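Local atomic coordinates of endoglucanase (Ganoderma lucidum, PDB entry 5D8Z), a protein that probably cuts internal beta-1,4-glucosidic bonds in cellulose and related glucans, as a glycoside hydrolase of family 5. Residues A[205-208]-A[209-212]; A[181-184]-A[185-189]; A[285-288]-A[289-293]. All blocks are in the same frame, centred on the assembly; numbering follows the deposited sequence.

Contact 1. Residues A[205-208]-A[209-212]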
loop_
_atom_site.group_PDB
_atom_site.type_symbol
_atom_site.label_atom_id
_atom_site.label_comp_id
_atom_site.label_asym_id
_atom_site.label_seq_id
_atom_site.Cartn_x
_atom_site.Cartn_y
_atom_site.Cartn_z
ATOM N N ALA A 205 -5.915 8.155 -7.863
ATOM C CA ALA A 205 -7.307 8.371 -7.463
ATOM C C ALA A 205 -8.077 9.299 -8.401
ATOM O O ALA A 205 -9.296 9.258 -8.445
ATOM C CB ALA A 205 -7.357 8.956 -6.061
ATOM N N GLU A 206 -7.360 10.162 -9.106
ATOM C CA GLU A 206 -7.962 11.121 -10.021
ATOM C C GLU A 206 -8.533 10.463 -11.266
ATOM O O GLU A 206 -9.549 10.885 -11.774
ATOM C CB GLU A 206 -6.918 12.148 -10.424
ATOM C CG GLU A 206 -7.393 13.242 -11.351
ATOM C CD GLU A 206 -6.713 14.566 -11.039
ATOM O OE1 GLU A 206 -6.609 14.904 -9.831
ATOM O OE2 GLU A 206 -6.281 15.275 -11.977
ATOM N N THR A 207 -7.877 9.432 -11.772
ATOM C CA THR A 207 -8.329 8.788 -13.008
ATOM C C THR A 207 -8.983 7.448 -12.750
ATOM O O THR A 207 -9.378 6.784 -13.691
ATOM C CB THR A 207 -7.142 8.517 -13.926
ATOM O OG1 THR A 207 -6.231 7.645 -13.228
ATOM C CG2 THR A 207 -6.452 9.823 -14.276
ATOM N N PHE A 208 -9.084 7.046 -11.489
ATOM C CA PHE A 208 -9.542 5.712 -11.167
ATOM C C PHE A 208 -10.853 5.308 -11.808
ATOM O O PHE A 208 -11.006 4.160 -12.200
ATOM C CB PHE A 208 -9.687 5.535 -9.667
ATOM C CG PHE A 208 -9.847 4.100 -9.249
ATOM C CD1 PHE A 208 -8.745 3.273 -9.170
ATOM C CD2 PHE A 208 -11.099 3.579 -8.951
ATOM C CE1 PHE A 208 -8.881 1.953 -8.804
ATOM C CE2 PHE A 208 -11.244 2.259 -8.571
ATOM C CZ PHE A 208 -10.132 1.441 -8.493
ATOM N N VAL A 209 -11.806 6.235 -11.879
ATOM C CA VAL A 209 -13.088 6.006 -12.569
ATOM C C VAL A 209 -12.986 6.348 -14.066
ATOM O O VAL A 209 -13.449 5.569 -14.915
ATOM C CB VAL A 209 -14.228 6.841 -11.942
ATOM C CG1 VAL A 209 -15.564 6.506 -12.601
ATOM C CG2 VAL A 209 -14.301 6.627 -10.427
ATOM N N SER A 210 -12.386 7.494 -14.396
ATOM C CA SER A 210 -12.387 7.938 -15.775
ATOM C C SER A 210 -11.637 7.027 -16.763
ATOM O O SER A 210 -11.945 7.043 -17.958
ATOM C CB SER A 210 -11.870 9.372 -15.896
ATOM O OG SER A 210 -10.509 9.486 -15.579
ATOM N N ASN A 211 -10.665 6.243 -16.305
ATOM C CA ASN A 211 -9.905 5.387 -17.236
ATOM C C ASN A 211 -10.391 3.955 -17.300
ATOM O O ASN A 211 -9.831 3.132 -18.020
ATOM C CB ASN A 211 -8.406 5.400 -16.924
ATOM C CG ASN A 211 -8.061 4.769 -15.589
ATOM O OD1 ASN A 211 -8.808 3.956 -15.025
ATOM N ND2 ASN A 211 -6.921 5.166 -15.063
ATOM N N GLY A 212 -11.410 3.642 -16.519
ATOM C CA GLY A 212 -12.040 2.347 -16.608
ATOM C C GLY A 212 -11.609 1.443 -15.509
ATOM O O GLY A 212 -12.119 0.321 -15.403
#
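Asn211 N donates to Thr207 O, four residues back, and this is the main polar link of the loop: the bond spans 3.0 Å, has an angle of 154° at the hydrogen and lies in the carbonyl plane. Ser210 OG adds a weak second bond to the same Thr207 O at 3.5 Å. The chain then closes a type I beta turn from Val209 to Gly212, with Gly212 N 3.2 Å from Val209 O. Gly212 has a positive phi, where a CB would run into the carbonyl O of Asn211. The Asn211 side chain sits between its backbone N and carbonyl carbon (chi1 66°), which brings the amide back beside the Thr207 carbonyl; the polar end is fixed from outside, OD1 being hydrogen-bonded to Ser213 OG. Phe208 is buried, its ring meeting that of Phe232 with planes about 65° apart, whereas Ser210 is exposed. The loop links strand 194-198 to helix 213-218, for which Gly212 is the N-cap; Val209 touches Leu261 and Trp264 of helix 254-267, and Phe208 reaches Val234 of strand 230-235.

Contact 2. Residues A[181-184]-A[185-189]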
loop_
_atom_site.group_PDB
_atom_site.type_symbol
_atom_site.label_atom_id
_atom_site.label_comp_id
_atom_site.label_asym_id
_atom_site.label_seq_id
_atom_site.Cartn_x
_atom_site.Cartn_y
_atom_site.Cartn_z
ATOM N N ALA A 181 -5.905 -13.628 -8.395
ATOM C CA ALA A 181 -5.275 -13.517 -7.061
ATOM C C ALA A 181 -6.315 -13.653 -5.950
ATOM O O ALA A 181 -6.136 -14.428 -5.009
ATOM C CB ALA A 181 -4.544 -12.198 -6.932
ATOM N N VAL A 182 -7.419 -12.922 -6.085
ATOM C CA VAL A 182 -8.450 -12.968 -5.069
ATOM C C VAL A 182 -8.863 -14.406 -4.830
ATOM O O VAL A 182 -8.824 -14.920 -3.689
ATOM C CB VAL A 182 -9.717 -12.243 -5.494
ATOM C CG1 VAL A 182 -10.811 -12.573 -4.496
ATOM C CG2 VAL A 182 -9.502 -10.723 -5.658
ATOM N N THR A 183 -9.238 -15.076 -5.916
ATOM C CA THR A 183 -9.626 -16.457 -5.818
ATOM C C THR A 183 -8.536 -17.289 -5.169
ATOM O O THR A 183 -8.809 -18.125 -4.326
ATOM C CB THR A 183 -9.954 -17.022 -7.199
ATOM O OG1 THR A 183 -11.058 -16.302 -7.747
ATOM C CG2 THR A 183 -10.317 -18.497 -7.095
ATOM N N ALA A 184 -7.282 -17.066 -5.546
ATOM C CA ALA A 184 -6.215 -17.807 -4.882
ATOM C C ALA A 184 -6.274 -17.523 -3.395
ATOM O O ALA A 184 -6.177 -18.446 -2.584
ATOM C CB ALA A 184 -4.842 -17.466 -5.443
ATOM N N ILE A 185 -6.462 -16.256 -3.038
ATOM C CA ILE A 185 -6.372 -15.843 -1.619
ATOM C C ILE A 185 -7.479 -16.472 -0.731
ATOM O O ILE A 185 -7.210 -16.917 0.398
ATOM C CB ILE A 185 -6.391 -14.302 -1.471
ATOM C CG1 ILE A 185 -5.083 -13.696 -1.980
ATOM C CG2 ILE A 185 -6.575 -13.906 -0.030
ATOM C CD1 ILE A 185 -5.164 -12.217 -2.313
ATOM N N ARG A 186 -8.703 -16.512 -1.262
ATOM C CA ARG A 186 -9.816 -17.055 -0.515
ATOM C C ARG A 186 -9.664 -18.560 -0.376
ATOM O O ARG A 186 -9.814 -19.114 0.711
ATOM C CB ARG A 186 -11.096 -16.688 -1.200
ATOM C CG ARG A 186 -11.297 -15.176 -1.366
ATOM C CD ARG A 186 -11.197 -14.457 -0.030
ATOM N NE ARG A 186 -11.700 -13.071 -0.035
ATOM C CZ ARG A 186 -11.487 -12.212 0.970
ATOM N NH1 ARG A 186 -10.750 -12.585 1.999
ATOM N NH2 ARG A 186 -11.955 -10.967 0.924
ATOM N N GLN A 187 -9.255 -19.212 -1.445
ATOM C CA GLN A 187 -9.020 -20.645 -1.406
ATOM C C GLN A 187 -7.903 -21.086 -0.495
ATOM O O GLN A 187 -7.887 -22.227 -0.065
ATOM C CB GLN A 187 -8.757 -21.182 -2.791
ATOM C CG GLN A 187 -9.986 -21.142 -3.666
ATOM C CD GLN A 187 -9.693 -21.410 -5.122
ATOM O OE1 GLN A 187 -10.588 -21.321 -5.951
ATOM N NE2 GLN A 187 -8.436 -21.731 -5.446
ATOM N N ALA A 188 -6.967 -20.221 -0.147
ATOM C CA ALA A 188 -6.019 -20.671 0.876
ATOM C C ALA A 188 -6.576 -20.466 2.304
ATOM O O ALA A 188 -5.876 -20.672 3.294
ATOM C CB ALA A 188 -4.676 -19.992 0.698
ATOM N N GLY A 189 -7.835 -20.049 2.410
ATOM C CA GLY A 189 -8.456 -19.897 3.705
ATOM C C GLY A 189 -8.595 -18.477 4.175
ATOM O O GLY A 189 -9.231 -18.242 5.182
#
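CG1 of Ile185 stands beside its own backbone N (chi1 -71°), a setting that carries CD1 back along the helix to 3.6 Å from Ala181 O. On another side of the helix, Thr183 has CG2 anti to its N (chi1 -62°, measured to OG1), which aims the methyl at Gln187. That glutamine is extended beyond CG and lies alongside Thr183, pointing the same way, with its CD 3.6 Å from Thr183 CG2. The contact is of methyl against amide; the Thr183 hydroxyl is used on the other side, where OG1 bonds Gln179 NE2. Arg186 is bent at chi2, and its CG passes Val182 CG1 at 4.1 Å before the guanidinium leaves the helix to bond Ala190 O through NH1 and Gln193 O through NH2. Beneath these groups run four backbone bonds of the i to i+4 kind. The shortest joins Ile185 N to Ala181 O at 2.7 Å. At the far end of the series, Ala188 N lies 3.1 Å from Ala184 O. Ile185 also packs on Trp144 and Ala148 of helix 137-149 and on Ile195 of strand 194-198; an alanine here would probably open a gap between these three elements and leave the Trp144 side chain less firmly held. The helix ends in a Schellman motif: Gly189, with a phi of 104°, sends its N to Arg186 O at 2.8 Å, and Ala190 N reaches Ile185 O. Strand 157-160, helix 171-187 and strand 194-198 form one beta-alpha-beta crossover, the unit of the TIM-barrel fold.

Contact 3. Residues A[285-288]-A[289-293]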
loop_
_atom_site.group_PDB
_atom_site.type_symbol
_atom_site.label_atom_id
_atom_site.label_comp_id
_atom_site.label_asym_id
_atom_site.label_seq_id
_atom_site.Cartn_x
_atom_site.Cartn_y
_atom_site.Cartn_z
ATOM N N CYS A 285 2.478 22.183 2.429
ATOM C CA CYS A 285 1.961 20.866 2.596
ATOM C C CYS A 285 1.180 20.653 3.898
ATOM O O CYS A 285 0.269 19.859 3.926
ATOM C CB CYS A 285 3.085 19.848 2.450
ATOM S SG CYS A 285 2.508 18.575 1.325
ATOM N N GLU A 286 1.515 21.343 4.974
ATOM C CA GLU A 286 0.756 21.153 6.207
ATOM C C GLU A 286 -0.640 21.724 5.999
ATOM O O GLU A 286 -1.633 21.163 6.458
ATOM C CB GLU A 286 1.440 21.795 7.416
ATOM C CG GLU A 286 2.795 21.182 7.777
ATOM C CD GLU A 286 3.499 21.884 8.948
ATOM O OE1 GLU A 286 2.802 22.488 9.799
ATOM O OE2 GLU A 286 4.750 21.810 9.035
ATOM N N THR A 287 -0.745 22.823 5.270
ATOM C CA THR A 287 -2.068 23.360 5.054
ATOM C C THR A 287 -2.804 22.403 4.125
ATOM O O THR A 287 -3.832 21.876 4.501
ATOM C CB THR A 287 -2.125 24.874 4.662
ATOM O OG1 THR A 287 -3.135 25.077 3.674
ATOM C CG2 THR A 287 -0.792 25.455 4.148
ATOM N N PHE A 288 -2.249 22.087 2.964
ATOM C CA PHE A 288 -2.997 21.268 1.986
ATOM C C PHE A 288 -3.279 19.821 2.394
ATOM O O PHE A 288 -4.269 19.263 1.994
ATOM C CB PHE A 288 -2.295 21.240 0.632
ATOM C CG PHE A 288 -2.472 22.485 -0.184
ATOM C CD1 PHE A 288 -3.736 22.933 -0.528
ATOM C CD2 PHE A 288 -1.367 23.180 -0.662
ATOM C CE1 PHE A 288 -3.896 24.062 -1.315
ATOM C CE2 PHE A 288 -1.518 24.316 -1.443
ATOM C CZ PHE A 288 -2.785 24.758 -1.773
ATOM N N MET A 289 -2.403 19.202 3.166
ATOM C CA MET A 289 -2.608 17.817 3.588
ATOM C C MET A 289 -3.695 17.732 4.652
ATOM O O MET A 289 -4.451 16.759 4.709
ATOM C CB MET A 289 -1.300 17.245 4.145
ATOM C CG MET A 289 -1.385 15.877 4.798
ATOM S SD MET A 289 -1.908 14.646 3.613
ATOM C CE MET A 289 -0.386 14.565 2.675
ATOM N N CYS A 290 -3.761 18.738 5.518
ATOM C CA CYS A 290 -4.755 18.734 6.593
ATOM C C CYS A 290 -6.141 18.866 5.999
ATOM O O CYS A 290 -7.113 18.244 6.486
ATOM C CB CYS A 290 -4.475 19.831 7.617
ATOM S SG CYS A 290 -3.408 19.276 8.984
ATOM N N GLN A 291 -6.200 19.640 4.918
ATOM C CA GLN A 291 -7.413 19.764 4.134
ATOM C C GLN A 291 -7.838 18.386 3.595
ATOM O O GLN A 291 -8.959 17.931 3.879
ATOM C CB GLN A 291 -7.261 20.832 3.029
ATOM C CG GLN A 291 -7.173 22.249 3.605
ATOM C CD GLN A 291 -6.940 23.361 2.577
ATOM O OE1 GLN A 291 -6.549 23.144 1.415
ATOM N NE2 GLN A 291 -7.194 24.577 3.018
ATOM N N GLN A 292 -6.941 17.702 2.884
ATOM C CA GLN A 292 -7.247 16.365 2.333
ATOM C C GLN A 292 -7.676 15.340 3.386
ATOM O O GLN A 292 -8.533 14.506 3.120
ATOM C CB GLN A 292 -6.050 15.814 1.550
ATOM C CG GLN A 292 -6.191 14.356 1.097
ATOM C CD GLN A 292 -5.011 13.863 0.263
ATOM O OE1 GLN A 292 -4.143 13.165 0.770
ATOM N NE2 GLN A 292 -4.972 14.234 -1.005
ATOM N N VAL A 293 -7.076 15.401 4.569
ATOM C CA VAL A 293 -7.346 14.432 5.629
ATOM C C VAL A 293 -8.665 14.752 6.316
ATOM O O VAL A 293 -9.402 13.835 6.720
ATOM C CB VAL A 293 -6.214 14.418 6.672
ATOM C CG1 VAL A 293 -6.563 13.535 7.866
ATOM C CG2 VAL A 293 -4.911 13.938 6.027
#
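Met289 sits one helical turn after Cys285, and its N bonds Cys285 O at 2.9 Å; this is the inner, densely covered side of the contact. Both residues are buried. The Met289 chain starts with CG anti to the backbone N (chi1 172°) and bends at both later torsions, which turns it outward from the preceding turn; the side chain touches Leu238, Cys340 and Leu341. Cys285 is fixed covalently, by a disulfide to Cys249. Cys290, partly exposed at the margin of the packed side, is tied by a second disulfide to Cys340, so two covalent links leave this short piece of helix for different parts of the chain. The outer side is looser and mixes polar chains with the Phe288 ring. Gln291 is exposed and extended, and it runs alongside Phe288, its OE1 3.4 Å from Phe288 CD1 with the amide and ring planes 73° apart; the same OE1 takes a weak hydrogen bond from Asn252 ND2. Gln291 also lies beside Thr287, but its NE2 stays 4.1 Å from Thr287 OG1, too far for a hydrogen bond. Along the backbone, Gln292 N meets Phe288 O at 3.2 Å and an angle of 167°, and Gln291 N meets Thr287 O at 3.3 Å, while the link from Cys290 N to Thr287 O is weak. Helix 283-298 is the crossover between strand 272-277 and strand 303-312 of the barrel. The short helix 335-341 lies against it, touched by Glu286 as well as Met289, and the Cys290-Cys340 disulfide joins the two helices; Leu238, in a loop, touches Phe288, Met289 and Gln292.

All three contacts are local and none touches another. Contact 2 is the most buried, contact 3 is partly so, and contact 1 lies at the surface. Contacts 2 and 3 each sit within one barrel crossover helix, yet their centres are about 37 Å apart on opposite sides of the chain's centre. Their outward ties differ: apolar packing and an arginine gripping carbonyls in contact 2, two disulfides in contact 3. Contact 1 lacks helical repetition and relies on one shared carbonyl and a turn; its Thr207 side chain is about 8 Å from a bound glucose and that of Gln292 in contact 3 about 12 Å, neither touching it. Contacts 1 and 3 have nearest atoms about 8 Å apart.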